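Local structure of GDP-L-fucose synthase (Campylobacter jejuni subsp. jejuni serotype O:2, 7M13) at residues B[192-196]-B[294-300]; B[117-123]-B[315-320]. The protein is an NADP-dependent oxidoreductase of the fucose synthase subfamily that acts as a GDP-D-glycero-L-gluco-heptose synthase in capsular polysaccharide biosynthesis. Residues are numbered along the deposited sequence.

Interaction 1 (B[192-196]-B[294-300]); sequences FHLAK and VKNIVGF
Residues 192-196 are helical and cross helix 294-298 at -48° (short axes 9.7 Å apart). CA atoms pair as Phe192-Lys295 (6.2 Å), His193-Val298 (6.0 Å) and Lys196-Phe300 (5.0 Å). Phe192 (chi1 m) lays one ring face over Lys295 CA, with CE1 3.6 Å from Lys295 CB; its CD2 is 3.6 Å from Val294 CG1, and at the ring edge CD1 is 3.7 Å from Phe300 CD2 (planes at 68°). Val298 (chi1 t) puts CG2 3.9 Å from Phe192 CB and CG1 3.5 Å from Phe192 O. His193 points away and hydrogen-bonds Tyr343 through ND1. Ala195 CB sits 3.8 Å from the Phe300 ring centroid, 19° off its normal, a CH-pi contact. Lys196 NZ donates to Val298 O (2.8 Å) through a chi3 p bend and hydrogen-bonds Tyr343 OH. Gly299 (phi 78°) ends the helix, turning Phe300 (chi1 t) toward 192-196. Phe192, Ala195 and Phe300 touch Val232 of strand 231-235, which pairs in parallel with 303-307, consistent with helix packing in the substrate-binding part of an extended short-chain dehydrogenase.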
ATOM      1  N   PHE B 192       9.443 -34.209 -14.272  1.00 30.62           N
ATOM      2  CA  PHE B 192      10.261 -35.047 -15.185  1.00 32.06           C
ATOM      3  C   PHE B 192      10.929 -36.180 -14.400  1.00 33.07           C
ATOM      4  O   PHE B 192      11.064 -37.262 -14.968  1.00 32.07           O
ATOM      5  CB  PHE B 192      11.271 -34.205 -15.963  1.00 30.61           C
ATOM      6  CG  PHE B 192      10.674 -33.618 -17.211  1.00 34.54           C
ATOM      7  CD1 PHE B 192      10.606 -34.358 -18.377  1.00 32.17           C
ATOM      8  CD2 PHE B 192      10.128 -32.342 -17.201  1.00 32.71           C
ATOM      9  CE1 PHE B 192      10.032 -33.826 -19.522  1.00 35.92           C
ATOM     10  CE2 PHE B 192       9.569 -31.808 -18.351  1.00 35.11           C
ATOM     11  CZ  PHE B 192       9.505 -32.555 -19.503  1.00 31.94           C
ATOM     12  N   HIS B 193      11.351 -35.943 -13.154  1.00 32.49           N
ATOM     13  CA  HIS B 193      11.996 -36.983 -12.310  1.00 31.76           C
ATOM     14  C   HIS B 193      11.012 -38.141 -12.094  1.00 33.05           C
ATOM     15  O   HIS B 193      11.402 -39.307 -12.319  1.00 33.06           O
ATOM     16  CB  HIS B 193      12.505 -36.387 -10.995  1.00 32.97           C
ATOM     17  CG  HIS B 193      13.126 -37.399 -10.100  1.00 31.27           C
ATOM     18  ND1 HIS B 193      14.378 -37.928 -10.346  1.00 32.85           N
ATOM     19  CD2 HIS B 193      12.669 -37.995  -8.978  1.00 31.73           C
ATOM     20  CE1 HIS B 193      14.675 -38.798  -9.400  1.00 33.83           C
ATOM     21  NE2 HIS B 193      13.641 -38.855  -8.549  1.00 34.01           N
ATOM     22  N   LEU B 194       9.776 -37.838 -11.704  1.00 32.62           N
ATOM     23  CA  LEU B 194       8.728 -38.862 -11.453  1.00 33.62           C
ATOM     24  C   LEU B 194       8.347 -39.555 -12.767  1.00 31.48           C
ATOM     25  O   LEU B 194       8.104 -40.773 -12.726  1.00 34.39           O
ATOM     26  CB  LEU B 194       7.503 -38.219 -10.805  1.00 35.68           C
ATOM     27  CG  LEU B 194       7.731 -37.605  -9.426  1.00 39.63           C
ATOM     28  CD1 LEU B 194       6.407 -37.192  -8.817  1.00 41.46           C
ATOM     29  CD2 LEU B 194       8.473 -38.566  -8.512  1.00 43.62           C
ATOM     30  N   ALA B 195       8.305 -38.826 -13.888  1.00 31.81           N
ATOM     31  CA  ALA B 195       8.082 -39.400 -15.234  1.00 30.35           C
ATOM     32  C   ALA B 195       9.155 -40.458 -15.505  1.00 32.02           C
ATOM     33  O   ALA B 195       8.816 -41.530 -16.051  1.00 29.24           O
ATOM     34  CB  ALA B 195       8.107 -38.324 -16.293  1.00 31.71           C
ATOM     35  N   LYS B 196      10.408 -40.151 -15.165  1.00 31.29           N
ATOM     36  CA  LYS B 196      11.563 -41.070 -15.341  1.00 31.64           C
ATOM     37  C   LYS B 196      11.367 -42.279 -14.425  1.00 34.45           C
ATOM     38  O   LYS B 196      11.518 -43.421 -14.913  1.00 36.76           O
ATOM     39  CB  LYS B 196      12.890 -40.369 -15.051  1.00 31.94           C
ATOM     40  CG  LYS B 196      14.123 -41.221 -15.324  1.00 33.17           C
ATOM     41  CD  LYS B 196      15.434 -40.479 -15.210  1.00 38.09           C
ATOM     42  CE  LYS B 196      15.825 -40.205 -13.773  1.00 41.21           C
ATOM     43  NZ  LYS B 196      17.210 -39.690 -13.678  1.00 44.53           N
ATOM     44  N   VAL B 294      14.993 -29.405 -18.855  1.00 26.53           N
ATOM     45  CA  VAL B 294      14.765 -30.251 -17.655  1.00 26.18           C
ATOM     46  C   VAL B 294      14.795 -31.714 -18.100  1.00 27.42           C
ATOM     47  O   VAL B 294      15.474 -32.509 -17.424  1.00 28.04           O
ATOM     48  CB  VAL B 294      13.452 -29.900 -16.945  1.00 25.81           C
ATOM     49  CG1 VAL B 294      13.133 -30.939 -15.886  1.00 26.22           C
ATOM     50  CG2 VAL B 294      13.524 -28.500 -16.343  1.00 26.22           C
ATOM     51  N   LYS B 295      14.118 -32.021 -19.207  1.00 28.72           N
ATOM     52  CA  LYS B 295      14.025 -33.396 -19.782  1.00 28.63           C
ATOM     53  C   LYS B 295      15.431 -33.966 -19.989  1.00 30.21           C
ATOM     54  O   LYS B 295      15.687 -35.132 -19.584  1.00 29.00           O
ATOM     55  CB  LYS B 295      13.247 -33.384 -21.101  1.00 30.96           C
ATOM     56  CG  LYS B 295      13.081 -34.763 -21.732  1.00 32.51           C
ATOM     57  CD  LYS B 295      12.535 -34.775 -23.145  1.00 37.65           C
ATOM     58  CE  LYS B 295      12.735 -36.123 -23.815  1.00 36.09           C
ATOM     59  NZ  LYS B 295      12.097 -36.174 -25.155  1.00 37.25           N
ATOM     60  N   ASN B 296      16.326 -33.165 -20.565  1.00 29.68           N
ATOM     61  CA  ASN B 296      17.694 -33.602 -20.945  1.00 31.63           C
ATOM     62  C   ASN B 296      18.533 -33.796 -19.681  1.00 31.30           C
ATOM     63  O   ASN B 296      19.337 -34.750 -19.644  1.00 33.19           O
ATOM     64  CB  ASN B 296      18.279 -32.648 -21.988  1.00 37.88           C
ATOM     65  CG  ASN B 296      17.494 -32.710 -23.286  1.00 46.00           C
ATOM     66  OD1 ASN B 296      17.470 -31.751 -24.059  1.00 56.67           O
ATOM     67  ND2 ASN B 296      16.824 -33.829 -23.528  1.00 52.99           N
ATOM     68  N   ILE B 297      18.345 -32.947 -18.662  1.00 29.78           N
ATOM     69  CA  ILE B 297      19.111 -33.037 -17.386  1.00 28.89           C
ATOM     70  C   ILE B 297      18.628 -34.256 -16.591  1.00 29.47           C
ATOM     71  O   ILE B 297      19.480 -34.963 -16.023  1.00 29.44           O
ATOM     72  CB  ILE B 297      19.010 -31.722 -16.585  1.00 26.92           C
ATOM     73  CG1 ILE B 297      19.710 -30.600 -17.351  1.00 29.30           C
ATOM     74  CG2 ILE B 297      19.571 -31.893 -15.177  1.00 32.74           C
ATOM     75  CD1 ILE B 297      19.484 -29.208 -16.793  1.00 28.95           C
ATOM     76  N   VAL B 298      17.320 -34.501 -16.582  1.00 28.82           N
ATOM     77  CA  VAL B 298      16.708 -35.642 -15.838  1.00 28.50           C
ATOM     78  C   VAL B 298      17.024 -36.948 -16.574  1.00 31.81           C
ATOM     79  O   VAL B 298      17.158 -37.987 -15.907  1.00 35.23           O
ATOM     80  CB  VAL B 298      15.199 -35.421 -15.647  1.00 30.42           C
ATOM     81  CG1 VAL B 298      14.479 -36.698 -15.228  1.00 32.03           C
ATOM     82  CG2 VAL B 298      14.947 -34.301 -14.645  1.00 29.51           C
ATOM     83  N   GLY B 299      17.149 -36.890 -17.897  1.00 33.35           N
ATOM     84  CA  GLY B 299      17.379 -38.080 -18.740  1.00 32.27           C
ATOM     85  C   GLY B 299      16.094 -38.860 -18.962  1.00 34.51           C
ATOM     86  O   GLY B 299      16.173 -40.071 -19.135  1.00 35.84           O
ATOM     87  N   PHE B 300      14.936 -38.198 -18.979  1.00 31.39           N
ATOM     88  CA  PHE B 300      13.638 -38.828 -19.324  1.00 29.00           C
ATOM     89  C   PHE B 300      13.621 -39.138 -20.825  1.00 32.87           C
ATOM     90  O   PHE B 300      14.009 -38.255 -21.624  1.00 33.95           O
ATOM     91  CB  PHE B 300      12.477 -37.925 -18.916  1.00 30.32           C
ATOM     92  CG  PHE B 300      11.110 -38.419 -19.299  1.00 27.53           C
ATOM     93  CD1 PHE B 300      10.631 -39.633 -18.833  1.00 28.38           C
ATOM     94  CD2 PHE B 300      10.292 -37.662 -20.117  1.00 28.65           C
ATOM     95  CE1 PHE B 300       9.356 -40.060 -19.165  1.00 26.06           C
ATOM     96  CE2 PHE B 300       9.013 -38.088 -20.444  1.00 32.01           C
ATOM     97  CZ  PHE B 300       8.552 -39.298 -19.977  1.00 30.63           C
TER

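Interaction 2 (B[117-123]-B[315-320]); sequences ENAKNPL and MDRLMD. With EDO (1,2-ethanediol), chain H.
Both segments are loops without regular secondary structure, running side by side until they meet in a single parallel beta bridge. Leu123 pairs with Met319 (CA-CA 4.7 Å): Leu123 N donates to Leu318 O and Asp320 N to Leu123 O, each at 2.8 Å. The Asn121-Pro122 peptide is cis, and Pro122 CA makes a CA-H...O contact with Leu318 O at 3.2 Å. At the other end the Glu117 and Met315 CA atoms are 7.8 Å apart.

Asn121 (chi1 m) extends the pairing: ND2 donates to Asp316 O and OD1 accepts from Leu318 N, both at 3.0 Å, gripping the backbone on each side of Arg317. A water accepts from Arg317 NH2 (2.9 Å) and lies within hydrogen-bonding distance of Ala119 O (2.8 Å) and Asn121 OD1 (3.0 Å), acceptors that compete for its protons. Leu123 CD1 lies over a guanidinium face, 4.0 Å from Arg317 NE, and 4.1 Å from Met319 SD. Pro122 CB packs 4.2 Å from Leu318 CG. Lys120 N donates to O2 of 1,2-ethanediol (2.8 Å), probably from the crystallisation liquor.

Arg317 (chi1 m, chi2 m) hydrogen-bonds Gly112 O and Tyr115 O through NH1 and Pro116 O through NH2. The contact thus joins the loop between strand 105-111 and helix 138-158 to the one preceding helix 322-326, with Met319 resting on Val166 and Asn168 of strand 162-171.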
ATOM      1  N   GLU B 117       0.137  -5.490 -15.187  1.00 16.16           N
ATOM      2  CA  GLU B 117      -0.023  -6.733 -15.979  1.00 19.76           C
ATOM      3  C   GLU B 117       0.419  -6.463 -17.430  1.00 18.45           C
ATOM      4  O   GLU B 117       1.115  -7.298 -17.999  1.00 22.54           O
ATOM      5  CB  GLU B 117      -1.496  -7.146 -15.905  1.00 21.72           C
ATOM      6  CG  GLU B 117      -1.825  -8.373 -16.729  1.00 27.76           C
ATOM      7  CD  GLU B 117      -3.203  -8.936 -16.427  1.00 29.84           C
ATOM      8  OE1 GLU B 117      -4.089  -8.153 -16.068  1.00 31.20           O
ATOM      9  OE2 GLU B 117      -3.369 -10.149 -16.573  1.00 47.97           O
ATOM     10  N   ASN B 118       0.062  -5.314 -17.963  1.00 18.72           N
ATOM     11  CA  ASN B 118       0.252  -5.055 -19.416  1.00 21.56           C
ATOM     12  C   ASN B 118       1.457  -4.140 -19.639  1.00 20.31           C
ATOM     13  O   ASN B 118       1.628  -3.652 -20.783  1.00 19.61           O
ATOM     14  CB  ASN B 118      -1.025  -4.496 -20.032  1.00 24.37           C
ATOM     15  CG  ASN B 118      -2.139  -5.522 -20.097  1.00 30.59           C
ATOM     16  OD1 ASN B 118      -1.904  -6.691 -20.394  1.00 34.35           O
ATOM     17  ND2 ASN B 118      -3.348  -5.102 -19.771  1.00 40.01           N
ATOM     18  N   ALA B 119       2.345  -3.989 -18.658  1.00 15.95           N
ATOM     19  CA  ALA B 119       3.564  -3.177 -18.882  1.00 16.59           C
ATOM     20  C   ALA B 119       4.487  -3.885 -19.883  1.00 17.99           C
ATOM     21  O   ALA B 119       4.511  -5.111 -19.964  1.00 18.88           O
ATOM     22  CB  ALA B 119       4.280  -2.894 -17.579  1.00 16.66           C
ATOM     23  N   LYS B 120       5.240  -3.094 -20.624  1.00 19.20           N
ATOM     24  CA  LYS B 120       6.153  -3.609 -21.665  1.00 19.29           C
ATOM     25  C   LYS B 120       7.285  -4.417 -21.025  1.00 16.61           C
ATOM     26  O   LYS B 120       7.874  -3.987 -20.030  1.00 15.70           O
ATOM     27  CB  LYS B 120       6.724  -2.431 -22.443  1.00 23.13           C
ATOM     28  CG  LYS B 120       7.797  -2.816 -23.448  1.00 31.43           C
ATOM     29  CD  LYS B 120       8.383  -1.673 -24.212  1.00 32.90           C
ATOM     30  CE  LYS B 120       9.515  -2.136 -25.098  1.00 34.94           C
ATOM     31  NZ  LYS B 120      10.747  -2.350 -24.309  1.00 26.44           N
ATOM     32  N   ASN B 121       7.623  -5.538 -21.638  1.00 15.86           N
ATOM     33  CA  ASN B 121       8.885  -6.242 -21.332  1.00 14.62           C
ATOM     34  C   ASN B 121       9.989  -5.678 -22.206  1.00 15.52           C
ATOM     35  O   ASN B 121       9.760  -5.358 -23.385  1.00 18.57           O
ATOM     36  CB  ASN B 121       8.757  -7.735 -21.585  1.00 16.16           C
ATOM     37  CG  ASN B 121       7.822  -8.419 -20.625  1.00 20.27           C
ATOM     38  OD1 ASN B 121       7.995  -8.308 -19.419  1.00 19.12           O
ATOM     39  ND2 ASN B 121       6.862  -9.158 -21.162  1.00 26.58           N
ATOM     40  N   PRO B 122      11.229  -5.598 -21.695  1.00 14.01           N
ATOM     41  CA  PRO B 122      11.549  -5.948 -20.313  1.00 13.54           C
ATOM     42  C   PRO B 122      11.098  -4.836 -19.364  1.00 12.98           C
ATOM     43  O   PRO B 122      11.124  -3.664 -19.700  1.00 13.29           O
ATOM     44  CB  PRO B 122      13.062  -6.127 -20.348  1.00 13.64           C
ATOM     45  CG  PRO B 122      13.502  -5.121 -21.410  1.00 15.29           C
ATOM     46  CD  PRO B 122      12.422  -5.194 -22.459  1.00 14.67           C
ATOM     47  N   LEU B 123      10.720  -5.232 -18.143  1.00 12.02           N
ATOM     48  CA  LEU B 123      10.118  -4.298 -17.165  1.00 12.87           C
ATOM     49  C   LEU B 123      11.179  -3.415 -16.533  1.00 11.78           C
ATOM     50  O   LEU B 123      12.137  -3.942 -15.915  1.00 11.75           O
ATOM     51  CB  LEU B 123       9.424  -5.117 -16.077  1.00 13.21           C
ATOM     52  CG  LEU B 123       8.285  -5.991 -16.557  1.00 13.64           C
ATOM     53  CD1 LEU B 123       7.970  -7.059 -15.522  1.00 14.67           C
ATOM     54  CD2 LEU B 123       7.069  -5.123 -16.863  1.00 14.90           C
ATOM     55  N   MET B 315       1.177 -14.455 -18.715  1.00 44.86           N
ATOM     56  CA  MET B 315       1.764 -13.383 -19.574  1.00 43.75           C
ATOM     57  C   MET B 315       3.285 -13.374 -19.395  1.00 31.30           C
ATOM     58  O   MET B 315       3.752 -13.712 -18.299  1.00 30.70           O
ATOM     59  CB  MET B 315       1.203 -11.999 -19.240  1.00 52.50           C
ATOM     60  CG  MET B 315      -0.057 -11.667 -20.023  1.00 63.46           C
ATOM     61  SD  MET B 315      -0.694 -10.021 -19.623  1.00 72.87           S
ATOM     62  CE  MET B 315       0.093  -9.042 -20.901  1.00 67.98           C
ATOM     63  N   ASP B 316       4.017 -13.093 -20.472  1.00 29.16           N
ATOM     64  CA  ASP B 316       5.497 -13.047 -20.450  1.00 27.38           C
ATOM     65  C   ASP B 316       5.889 -11.984 -19.412  1.00 24.90           C
ATOM     66  O   ASP B 316       5.214 -10.946 -19.357  1.00 26.00           O
ATOM     67  CB  ASP B 316       6.050 -12.740 -21.840  1.00 28.44           C
ATOM     68  CG  ASP B 316       5.812 -13.800 -22.913  1.00 35.10           C
ATOM     69  OD1 ASP B 316       5.187 -14.856 -22.614  1.00 33.32           O
ATOM     70  OD2 ASP B 316       6.295 -13.570 -24.040  1.00 43.28           O
ATOM     71  N   ARG B 317       6.897 -12.246 -18.578  1.00 22.54           N
ATOM     72  CA  ARG B 317       7.444 -11.259 -17.616  1.00 19.15           C
ATOM     73  C   ARG B 317       8.949 -11.407 -17.626  1.00 19.54           C
ATOM     74  O   ARG B 317       9.436 -12.516 -17.373  1.00 22.16           O
ATOM     75  CB  ARG B 317       6.976 -11.450 -16.163  1.00 20.45           C
ATOM     76  CG  ARG B 317       5.472 -11.477 -16.002  1.00 23.16           C
ATOM     77  CD  ARG B 317       4.963 -10.089 -16.332  1.00 23.31           C
ATOM     78  NE  ARG B 317       4.705  -9.350 -15.122  1.00 21.70           N
ATOM     79  CZ  ARG B 317       4.128  -8.158 -15.095  1.00 19.27           C
ATOM     80  NH1 ARG B 317       3.842  -7.619 -13.928  1.00 21.40           N
ATOM     81  NH2 ARG B 317       3.850  -7.523 -16.219  1.00 19.72           N
ATOM     82  N   LEU B 318       9.665 -10.317 -17.860  1.00 15.56           N
ATOM     83  CA  LEU B 318      11.135 -10.325 -17.873  1.00 15.86           C
ATOM     84  C   LEU B 318      11.576  -8.984 -17.326  1.00 15.56           C
ATOM     85  O   LEU B 318      11.137  -7.962 -17.899  1.00 16.64           O
ATOM     86  CB  LEU B 318      11.604 -10.484 -19.331  1.00 16.80           C
ATOM     87  CG  LEU B 318      13.089 -10.261 -19.582  1.00 17.95           C
ATOM     88  CD1 LEU B 318      13.923 -11.243 -18.797  1.00 18.59           C
ATOM     89  CD2 LEU B 318      13.391 -10.352 -21.070  1.00 18.50           C
ATOM     90  N   MET B 319      12.452  -8.995 -16.332  1.00 13.83           N
ATOM     91  CA  MET B 319      13.022  -7.737 -15.790  1.00 13.73           C
ATOM     92  C   MET B 319      14.033  -7.122 -16.755  1.00 13.96           C
ATOM     93  O   MET B 319      14.885  -7.836 -17.283  1.00 15.98           O
ATOM     94  CB  MET B 319      13.731  -7.962 -14.461  1.00 14.98           C
ATOM     95  CG  MET B 319      12.850  -8.381 -13.305  1.00 14.51           C
ATOM     96  SD  MET B 319      11.356  -7.403 -13.165  1.00 14.97           S
ATOM     97  CE  MET B 319      10.836  -7.993 -11.554  1.00 13.81           C
ATOM     98  N   ASP B 320      14.042  -5.804 -16.859  1.00 14.14           N
ATOM     99  CA  ASP B 320      15.188  -5.027 -17.373  1.00 12.88           C
ATOM    100  C   ASP B 320      16.164  -4.892 -16.205  1.00 14.28           C
ATOM    101  O   ASP B 320      15.757  -4.282 -15.196  1.00 12.41           O
ATOM    102  CB  ASP B 320      14.709  -3.677 -17.895  1.00 13.80           C
ATOM    103  CG  ASP B 320      15.795  -2.903 -18.620  1.00 14.56           C
ATOM    104  OD1 ASP B 320      16.971  -3.076 -18.268  1.00 15.76           O
ATOM    105  OD2 ASP B 320      15.471  -2.172 -19.559  1.00 17.24           O
TER
HETATM  106  C1  EDO H 404       4.528   1.365 -18.789  1.00 29.31           C
HETATM  107  O1  EDO H 404       3.534   2.135 -19.436  1.00 36.11           O
HETATM  108  C2  EDO H 404       5.356   0.608 -19.764  1.00 26.62           C
HETATM  109  O2  EDO H 404       4.623  -0.329 -20.486  1.00 22.15           O
HETATM  110  O   HOH W   1       5.136  -7.621 -18.772  1.00 26.31           O

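The two contacts do not touch: their centres are 30 Å apart and their nearest atoms about 17 Å. In sequence, both segments of interaction 1 fall between residues 123 and 315, the inner ends of interaction 2. Interaction 2 lies beside the cofactor and the predicted catalytic site, the Met319 side chain being about 7 Å from bound NADP and also about 7 Å from that of Ser111. The side chain of Arg242, a predicted substrate residue, lies about 7 Å from that of Arg317 and about 11 Å from that of Val294. Lys191, another, is the sequence neighbour of Phe192, their side chains about 5 Å apart. Interaction 1 is a buried contact, probably in the substrate-binding part, farther from the cofactor.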